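Local coordinates for Zn-dependent hydrolase of metallo-beta-lactamase superfamily TM0207 (Thermotoga maritima, PDB 1VJN), which probably acts as a zinc-dependent hydrolase of the metallo-beta-lactamase superfamily, at residues A[133-147]-A[161-174]. Numbering follows the deposited sequence.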
ATOM      1  N   VAL A 133      -0.241 -13.414   8.176  1.00 17.08           N
ATOM      2  CA  VAL A 133       0.833 -12.712   8.872  1.00 18.25           C
ATOM      3  C   VAL A 133       2.175 -13.451   8.634  1.00 19.33           C
ATOM      4  O   VAL A 133       3.195 -12.834   8.316  1.00 19.20           O
ATOM      5  CB  VAL A 133       0.567 -12.620  10.376  1.00 18.51           C
ATOM      6  CG1 VAL A 133       1.788 -12.108  11.097  1.00 18.62           C
ATOM      7  CG2 VAL A 133      -0.674 -11.780  10.680  1.00 21.02           C
ATOM      8  N   GLU A 134       2.154 -14.772   8.765  1.00 20.13           N
ATOM      9  CA  GLU A 134       3.361 -15.601   8.653  1.00 20.83           C
ATOM     10  C   GLU A 134       3.992 -15.478   7.261  1.00 21.86           C
ATOM     11  O   GLU A 134       5.198 -15.315   7.127  1.00 15.21           O
ATOM     12  CB  GLU A 134       3.000 -17.044   8.954  1.00 21.88           C
ATOM     13  CG  GLU A 134       4.150 -18.033   8.935  1.00 20.54           C
ATOM     14  CD  GLU A 134       3.718 -19.437   9.387  1.00 25.24           C
ATOM     15  OE1 GLU A 134       2.518 -19.799   9.269  1.00 27.21           O
ATOM     16  OE2 GLU A 134       4.583 -20.186   9.873  1.00 29.34           O
ATOM     17  N   GLU A 135       3.145 -15.503   6.243  1.00 24.96           N
ATOM     18  CA  GLU A 135       3.538 -15.297   4.854  1.00 27.38           C
ATOM     19  C   GLU A 135       3.956 -13.851   4.573  1.00 25.82           C
ATOM     20  O   GLU A 135       4.856 -13.632   3.799  1.00 23.83           O
ATOM     21  CB  GLU A 135       2.353 -15.660   3.943  1.00 25.81           C
ATOM     22  CG  GLU A 135       2.701 -15.970   2.495  1.00 38.30           C
ATOM     23  CD  GLU A 135       1.607 -16.765   1.726  1.00 41.13           C
ATOM     24  OE1 GLU A 135       0.531 -17.097   2.327  1.00 56.09           O
ATOM     25  OE2 GLU A 135       1.821 -17.048   0.504  1.00 45.32           O
ATOM     26  N   ILE A 136       3.305 -12.850   5.159  1.00 24.75           N
ATOM     27  CA  ILE A 136       3.721 -11.474   4.858  1.00 22.16           C
ATOM     28  C   ILE A 136       5.052 -11.128   5.559  1.00 23.20           C
ATOM     29  O   ILE A 136       5.945 -10.528   4.949  1.00 24.76           O
ATOM     30  CB  ILE A 136       2.588 -10.458   5.139  1.00 22.98           C
ATOM     31  CG1 ILE A 136       1.443 -10.699   4.155  1.00 17.41           C
ATOM     32  CG2 ILE A 136       3.098  -8.983   5.011  1.00 19.38           C
ATOM     33  CD1 ILE A 136       0.192 -10.115   4.611  1.00 22.46           C
ATOM     34  N   GLY A 137       5.194 -11.522   6.816  1.00 23.74           N
ATOM     35  CA  GLY A 137       6.394 -11.222   7.612  1.00 21.50           C
ATOM     36  C   GLY A 137       6.441  -9.805   8.151  1.00 20.36           C
ATOM     37  O   GLY A 137       5.505  -9.040   7.946  1.00 21.72           O
ATOM     38  N   GLU A 138       7.537  -9.436   8.831  1.00 19.59           N
ATOM     39  CA  GLU A 138       7.705  -8.062   9.315  1.00 20.66           C
ATOM     40  C   GLU A 138       7.783  -7.062   8.168  1.00 19.83           C
ATOM     41  O   GLU A 138       8.414  -7.326   7.177  1.00 23.64           O
ATOM     42  CB  GLU A 138       8.893  -7.948  10.265  1.00 21.41           C
ATOM     43  CG  GLU A 138       8.692  -8.861  11.468  1.00 32.49           C
ATOM     44  CD  GLU A 138       9.253  -8.289  12.751  1.00 41.94           C
ATOM     45  OE1 GLU A 138      10.321  -7.627  12.699  1.00 43.63           O
ATOM     46  OE2 GLU A 138       8.607  -8.508  13.807  1.00 47.02           O
ATOM     47  N   ILE A 139       7.066  -5.947   8.298  1.00 22.97           N
ATOM     48  CA  ILE A 139       6.983  -4.909   7.279  1.00 20.00           C
ATOM     49  C   ILE A 139       7.654  -3.622   7.791  1.00 20.85           C
ATOM     50  O   ILE A 139       7.504  -3.248   8.948  1.00 18.87           O
ATOM     51  CB  ILE A 139       5.502  -4.672   6.924  1.00 23.22           C
ATOM     52  CG1 ILE A 139       4.945  -5.911   6.193  1.00 21.04           C
ATOM     53  CG2 ILE A 139       5.329  -3.462   6.078  1.00 23.42           C
ATOM     54  CD1 ILE A 139       5.884  -6.502   5.126  1.00 19.69           C
ATOM     55  N   ASP A 140       8.384  -2.942   6.912  1.00 20.24           N
ATOM     56  CA  ASP A 140       8.938  -1.621   7.214  1.00 21.37           C
ATOM     57  C   ASP A 140       8.000  -0.464   6.891  1.00 20.40           C
ATOM     58  O   ASP A 140       7.855   0.472   7.677  1.00 21.54           O
ATOM     59  CB  ASP A 140      10.241  -1.453   6.440  1.00 24.17           C
ATOM     60  CG  ASP A 140      11.259  -2.508   6.821  1.00 26.95           C
ATOM     61  OD1 ASP A 140      11.453  -2.706   8.037  1.00 34.17           O
ATOM     62  OD2 ASP A 140      11.867  -3.217   5.988  1.00 26.68           O
ATOM     63  N   VAL A 141       7.392  -0.509   5.720  1.00 17.32           N
ATOM     64  CA  VAL A 141       6.437   0.498   5.291  1.00 17.92           C
ATOM     65  C   VAL A 141       5.130  -0.189   4.943  1.00 16.91           C
ATOM     66  O   VAL A 141       5.084  -1.018   4.018  1.00 18.42           O
ATOM     67  CB  VAL A 141       6.927   1.299   4.041  1.00 18.88           C
ATOM     68  CG1 VAL A 141       5.953   2.422   3.702  1.00 18.23           C
ATOM     69  CG2 VAL A 141       8.267   1.866   4.250  1.00 17.74           C
ATOM     70  N   LEU A 142       4.081   0.138   5.690  1.00 15.68           N
ATOM     71  CA  LEU A 142       2.762  -0.428   5.500  1.00 18.25           C
ATOM     72  C   LEU A 142       1.751   0.588   4.905  1.00 17.79           C
ATOM     73  O   LEU A 142       1.542   1.657   5.455  1.00 18.97           O
ATOM     74  CB  LEU A 142       2.236  -0.974   6.841  1.00 19.59           C
ATOM     75  CG  LEU A 142       0.918  -1.723   6.772  1.00 18.94           C
ATOM     76  CD1 LEU A 142       0.995  -2.947   5.848  1.00 21.60           C
ATOM     77  CD2 LEU A 142       0.578  -2.115   8.189  1.00 19.61           C
ATOM     78  N   LEU A 143       1.119   0.203   3.805  1.00 15.58           N
ATOM     79  CA  LEU A 143       0.036   0.965   3.188  1.00 17.22           C
ATOM     80  C   LEU A 143      -1.255   0.261   3.568  1.00 20.44           C
ATOM     81  O   LEU A 143      -1.482  -0.892   3.160  1.00 19.08           O
ATOM     82  CB  LEU A 143       0.216   1.008   1.685  1.00 21.05           C
ATOM     83  CG  LEU A 143       1.643   1.401   1.224  1.00 24.39           C
ATOM     84  CD1 LEU A 143       1.729   1.332  -0.311  1.00 27.99           C
ATOM     85  CD2 LEU A 143       2.037   2.728   1.686  1.00 29.85           C
ATOM     86  N   VAL A 144      -2.093   0.930   4.372  1.00 21.56           N
ATOM     87  CA  VAL A 144      -3.185   0.205   5.070  1.00 19.71           C
ATOM     88  C   VAL A 144      -4.520   0.979   4.939  1.00 18.52           C
ATOM     89  O   VAL A 144      -4.552   2.168   5.165  1.00 19.13           O
ATOM     90  CB  VAL A 144      -2.793  -0.081   6.582  1.00 18.00           C
ATOM     91  CG1 VAL A 144      -2.634   1.181   7.349  1.00 20.04           C
ATOM     92  CG2 VAL A 144      -3.841  -0.915   7.302  1.00 20.32           C
ATOM     93  N   PRO A 145      -5.603   0.311   4.509  1.00 19.22           N
ATOM     94  CA  PRO A 145      -6.899   0.926   4.431  1.00 22.18           C
ATOM     95  C   PRO A 145      -7.487   1.101   5.829  1.00 19.12           C
ATOM     96  O   PRO A 145      -7.240   0.265   6.677  1.00 18.44           O
ATOM     97  CB  PRO A 145      -7.727  -0.099   3.626  1.00 19.87           C
ATOM     98  CG  PRO A 145      -7.111  -1.389   3.904  1.00 20.22           C
ATOM     99  CD  PRO A 145      -5.668  -1.096   4.092  1.00 21.89           C
ATOM    100  N   VAL A 146      -8.210   2.197   6.066  1.00 18.75           N
ATOM    101  CA  VAL A 146      -8.771   2.497   7.366  1.00 19.60           C
ATOM    102  C   VAL A 146     -10.208   3.052   7.367  1.00 19.57           C
ATOM    103  O   VAL A 146     -10.680   3.512   8.406  1.00 21.69           O
ATOM    104  CB  VAL A 146      -7.879   3.542   8.112  1.00 17.25           C
ATOM    105  CG1 VAL A 146      -6.445   3.019   8.275  1.00 18.46           C
ATOM    106  CG2 VAL A 146      -7.893   4.937   7.411  1.00 17.97           C
ATOM    107  N   GLY A 147     -10.897   3.035   6.229  1.00 20.10           N
ATOM    108  CA  GLY A 147     -12.236   3.635   6.153  1.00 20.88           C
ATOM    109  C   GLY A 147     -13.398   2.855   6.758  1.00 19.45           C
ATOM    110  O   GLY A 147     -14.475   3.431   6.914  1.00 15.44           O
ATOM    111  N   ALA A 161      -1.279  -3.499  11.661  1.00 21.42           N
ATOM    112  CA  ALA A 161       0.041  -2.853  11.730  1.00 18.09           C
ATOM    113  C   ALA A 161       0.892  -3.472  12.813  1.00 18.15           C
ATOM    114  O   ALA A 161       2.064  -3.718  12.600  1.00 20.71           O
ATOM    115  CB  ALA A 161      -0.088  -1.409  11.958  1.00 19.14           C
ATOM    116  N   ASP A 162       0.310  -3.714  13.986  1.00 20.57           N
ATOM    117  CA  ASP A 162       1.022  -4.395  15.062  1.00 20.99           C
ATOM    118  C   ASP A 162       1.407  -5.833  14.730  1.00 19.46           C
ATOM    119  O   ASP A 162       2.499  -6.277  15.093  1.00 18.41           O
ATOM    120  CB  ASP A 162       0.191  -4.387  16.347  1.00 23.09           C
ATOM    121  CG  ASP A 162      -0.022  -2.970  16.919  1.00 31.43           C
ATOM    122  OD1 ASP A 162       0.600  -1.988  16.424  1.00 30.59           O
ATOM    123  OD2 ASP A 162      -0.817  -2.749  17.868  1.00 33.77           O
ATOM    124  N   LEU A 163       0.521  -6.581  14.069  1.00 18.27           N
ATOM    125  CA  LEU A 163       0.860  -7.935  13.695  1.00 18.27           C
ATOM    126  C   LEU A 163       2.080  -7.999  12.777  1.00 17.27           C
ATOM    127  O   LEU A 163       2.771  -8.995  12.751  1.00 18.47           O
ATOM    128  CB  LEU A 163      -0.313  -8.640  12.990  1.00 18.35           C
ATOM    129  CG  LEU A 163      -1.446  -9.076  13.937  1.00 20.42           C
ATOM    130  CD1 LEU A 163      -2.700  -9.453  13.201  1.00 18.21           C
ATOM    131  CD2 LEU A 163      -0.988 -10.226  14.866  1.00 19.81           C
ATOM    132  N   LEU A 164       2.275  -6.972  11.973  1.00 16.24           N
ATOM    133  CA  LEU A 164       3.299  -6.961  10.935  1.00 16.30           C
ATOM    134  C   LEU A 164       4.514  -6.140  11.410  1.00 17.76           C
ATOM    135  O   LEU A 164       5.452  -5.953  10.655  1.00 18.46           O
ATOM    136  CB  LEU A 164       2.708  -6.371   9.630  1.00 18.75           C
ATOM    137  CG  LEU A 164       1.582  -7.160   8.926  1.00 17.83           C
ATOM    138  CD1 LEU A 164       1.090  -6.477   7.637  1.00 17.56           C
ATOM    139  CD2 LEU A 164       2.020  -8.572   8.645  1.00 17.32           C
ATOM    140  N   ASN A 165       4.481  -5.698  12.675  1.00 18.52           N
ATOM    141  CA  ASN A 165       5.525  -4.846  13.282  1.00 21.33           C
ATOM    142  C   ASN A 165       5.891  -3.656  12.393  1.00 20.75           C
ATOM    143  O   ASN A 165       7.048  -3.272  12.285  1.00 22.56           O
ATOM    144  CB  ASN A 165       6.736  -5.713  13.656  1.00 20.37           C
ATOM    145  CG  ASN A 165       7.628  -5.068  14.726  1.00 29.14           C
ATOM    146  OD1 ASN A 165       7.148  -4.430  15.674  1.00 26.58           O
ATOM    147  ND2 ASN A 165       8.939  -5.227  14.564  1.00 23.29           N
ATOM    148  N   ALA A 166       4.873  -3.056  11.781  1.00 19.47           N
ATOM    149  CA  ALA A 166       5.071  -1.968  10.788  1.00 18.55           C
ATOM    150  C   ALA A 166       5.680  -0.739  11.450  1.00 19.61           C
ATOM    151  O   ALA A 166       5.276  -0.362  12.552  1.00 20.48           O
ATOM    152  CB  ALA A 166       3.750  -1.569  10.165  1.00 19.24           C
ATOM    153  N   LYS A 167       6.614  -0.096  10.757  1.00 17.00           N
ATOM    154  CA  LYS A 167       7.256   1.107  11.255  1.00 20.45           C
ATOM    155  C   LYS A 167       6.595   2.344  10.649  1.00 22.36           C
ATOM    156  O   LYS A 167       5.871   3.051  11.343  1.00 24.35           O
ATOM    157  CB  LYS A 167       8.747   1.068  10.925  1.00 22.18           C
ATOM    158  CG  LYS A 167       9.471  -0.111  11.496  1.00 23.48           C
ATOM    159  CD  LYS A 167       9.455  -0.054  13.017  1.00 31.85           C
ATOM    160  CE  LYS A 167       9.951  -1.365  13.640  1.00 42.95           C
ATOM    161  NZ  LYS A 167       9.081  -1.795  14.785  1.00 50.40           N
ATOM    162  N   VAL A 168       6.848   2.615   9.369  1.00 19.81           N
ATOM    163  CA  VAL A 168       6.131   3.661   8.676  1.00 19.12           C
ATOM    164  C   VAL A 168       4.806   3.100   8.292  1.00 18.34           C
ATOM    165  O   VAL A 168       4.737   2.049   7.652  1.00 18.21           O
ATOM    166  CB  VAL A 168       6.841   4.137   7.430  1.00 18.60           C
ATOM    167  CG1 VAL A 168       5.933   5.094   6.610  1.00 20.36           C
ATOM    168  CG2 VAL A 168       8.140   4.831   7.818  1.00 23.50           C
ATOM    169  N   ILE A 169       3.743   3.775   8.724  1.00 19.44           N
ATOM    170  CA  ILE A 169       2.382   3.387   8.402  1.00 19.68           C
ATOM    171  C   ILE A 169       1.667   4.486   7.591  1.00 21.81           C
ATOM    172  O   ILE A 169       1.533   5.626   8.071  1.00 18.81           O
ATOM    173  CB  ILE A 169       1.587   3.132   9.699  1.00 19.96           C
ATOM    174  CG1 ILE A 169       2.123   1.919  10.468  1.00 21.37           C
ATOM    175  CG2 ILE A 169       0.152   2.910   9.337  1.00 20.72           C
ATOM    176  CD1 ILE A 169       1.675   1.847  11.942  1.00 23.62           C
ATOM    177  N   ILE A 170       1.181   4.153   6.394  1.00 17.93           N
ATOM    178  CA  ILE A 170       0.499   5.130   5.595  1.00 17.66           C
ATOM    179  C   ILE A 170      -0.940   4.669   5.410  1.00 18.31           C
ATOM    180  O   ILE A 170      -1.177   3.641   4.753  1.00 18.70           O
ATOM    181  CB  ILE A 170       1.218   5.340   4.236  1.00 17.20           C
ATOM    182  CG1 ILE A 170       2.668   5.836   4.431  1.00 24.86           C
ATOM    183  CG2 ILE A 170       0.431   6.280   3.341  1.00 21.49           C
ATOM    184  CD1 ILE A 170       3.613   5.568   3.273  1.00 24.33           C
ATOM    185  N   PRO A 171      -1.906   5.393   6.006  1.00 21.41           N
ATOM    186  CA  PRO A 171      -3.336   5.026   5.828  1.00 20.08           C
ATOM    187  C   PRO A 171      -3.850   5.369   4.410  1.00 22.90           C
ATOM    188  O   PRO A 171      -3.347   6.302   3.736  1.00 19.52           O
ATOM    189  CB  PRO A 171      -4.074   5.902   6.858  1.00 20.06           C
ATOM    190  CG  PRO A 171      -3.152   7.131   7.057  1.00 23.42           C
ATOM    191  CD  PRO A 171      -1.730   6.599   6.872  1.00 17.45           C
HETATM  192  N   MSE A 172      -4.852   4.646   3.960  1.00 21.71           N
HETATM  193  CA  MSE A 172      -5.505   5.013   2.711  1.00 26.02           C
HETATM  194  C   MSE A 172      -6.946   4.600   2.851  1.00 22.81           C
HETATM  195  O   MSE A 172      -7.317   4.051   3.885  1.00 21.40           O
HETATM  196  CB  MSE A 172      -4.856   4.325   1.513  1.00 28.09           C
HETATM  197  CG  MSE A 172      -4.762   2.827   1.668  1.00 30.78           C
HETATM  198 SE   MSE A 172      -3.695   1.913   0.228  1.00 41.00          SE
HETATM  199  CE  MSE A 172      -3.981   0.075   0.896  1.00 29.51           C
ATOM    200  N   HIS A 173      -7.746   4.901   1.825  1.00 23.05           N
ATOM    201  CA  HIS A 173      -9.133   4.412   1.723  1.00 22.71           C
ATOM    202  C   HIS A 173      -9.977   5.028   2.855  1.00 18.91           C
ATOM    203  O   HIS A 173     -10.643   4.299   3.575  1.00 21.40           O
ATOM    204  CB  HIS A 173      -9.242   2.865   1.856  1.00 27.51           C
ATOM    205  CG  HIS A 173      -8.872   2.091   0.632  1.00 41.64           C
ATOM    206  ND1 HIS A 173      -7.784   1.235   0.594  1.00 54.18           N
ATOM    207  CD2 HIS A 173      -9.477   1.981  -0.572  1.00 52.17           C
ATOM    208  CE1 HIS A 173      -7.717   0.659  -0.592  1.00 49.74           C
ATOM    209  NE2 HIS A 173      -8.725   1.105  -1.324  1.00 56.14           N
ATOM    210  N   TYR A 174      -9.909   6.350   3.028  1.00 15.64           N
ATOM    211  CA  TYR A 174     -10.665   7.059   4.048  1.00 18.30           C
ATOM    212  C   TYR A 174     -11.467   8.186   3.389  1.00 18.43           C
ATOM    213  O   TYR A 174     -11.351   8.355   2.178  1.00 17.09           O
ATOM    214  CB  TYR A 174      -9.714   7.598   5.142  1.00 18.52           C
ATOM    215  CG  TYR A 174      -8.481   8.285   4.653  1.00  9.52           C
ATOM    216  CD1 TYR A 174      -8.529   9.588   4.268  1.00 17.79           C
ATOM    217  CD2 TYR A 174      -7.236   7.643   4.657  1.00 15.27           C
ATOM    218  CE1 TYR A 174      -7.418  10.242   3.829  1.00 25.33           C
ATOM    219  CE2 TYR A 174      -6.100   8.310   4.271  1.00 17.80           C
ATOM    220  CZ  TYR A 174      -6.207   9.619   3.840  1.00 23.66           C
ATOM    221  OH  TYR A 174      -5.121  10.331   3.397  1.00 24.10           O
TER
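Leu164, just past the end of helix 154-163, pushes its branched end between Leu142 and Ile136. Its CD1 lies 4.0 Å from Leu142 CD1, the two side chains meeting at about a right angle, while its CD2 sits 3.8 Å from Ile136 CG2 at a slant. With CG anti to the backbone N (chi1 -174°), Leu142 sends CD2 over Ala161 and Ala166, joining helix to sheet. Val133 reaches the same helix end, CG2 against Leu163 CB.

On the other sheet face, Leu143 and Ile170 run side by side, Leu143 CD2 3.6 Å from Ile170 CD1, and Val141 CG1 slants in against that same methyl. The straight tail of Met172, a selenomethionine, carries CE to 3.8 Å from Pro145 CD. Strands 141-145 and 168-172 are parallel neighbours: Leu142 bonds to Val168 O and Ile170 N, Val144 to Ile170 O and Met172 N; the bond from Ile170 N to Leu142 O is 2.7 Å long and almost straight (178°). A Schellman motif at Asn165 closes the helix, and Asn165 ND2 gives Glu138 OE1 a weak bond of 3.3 Å, amide and carboxylate planes 40° apart.

This is a beta-alpha-beta unit of the metallo-hydrolase/oxidoreductase fold. Backbone bonds set its register and branched aliphatic side chains pack both faces, while buried His173 ND1, 3.3 Å from Pro145 CB, has no polar partner in the model.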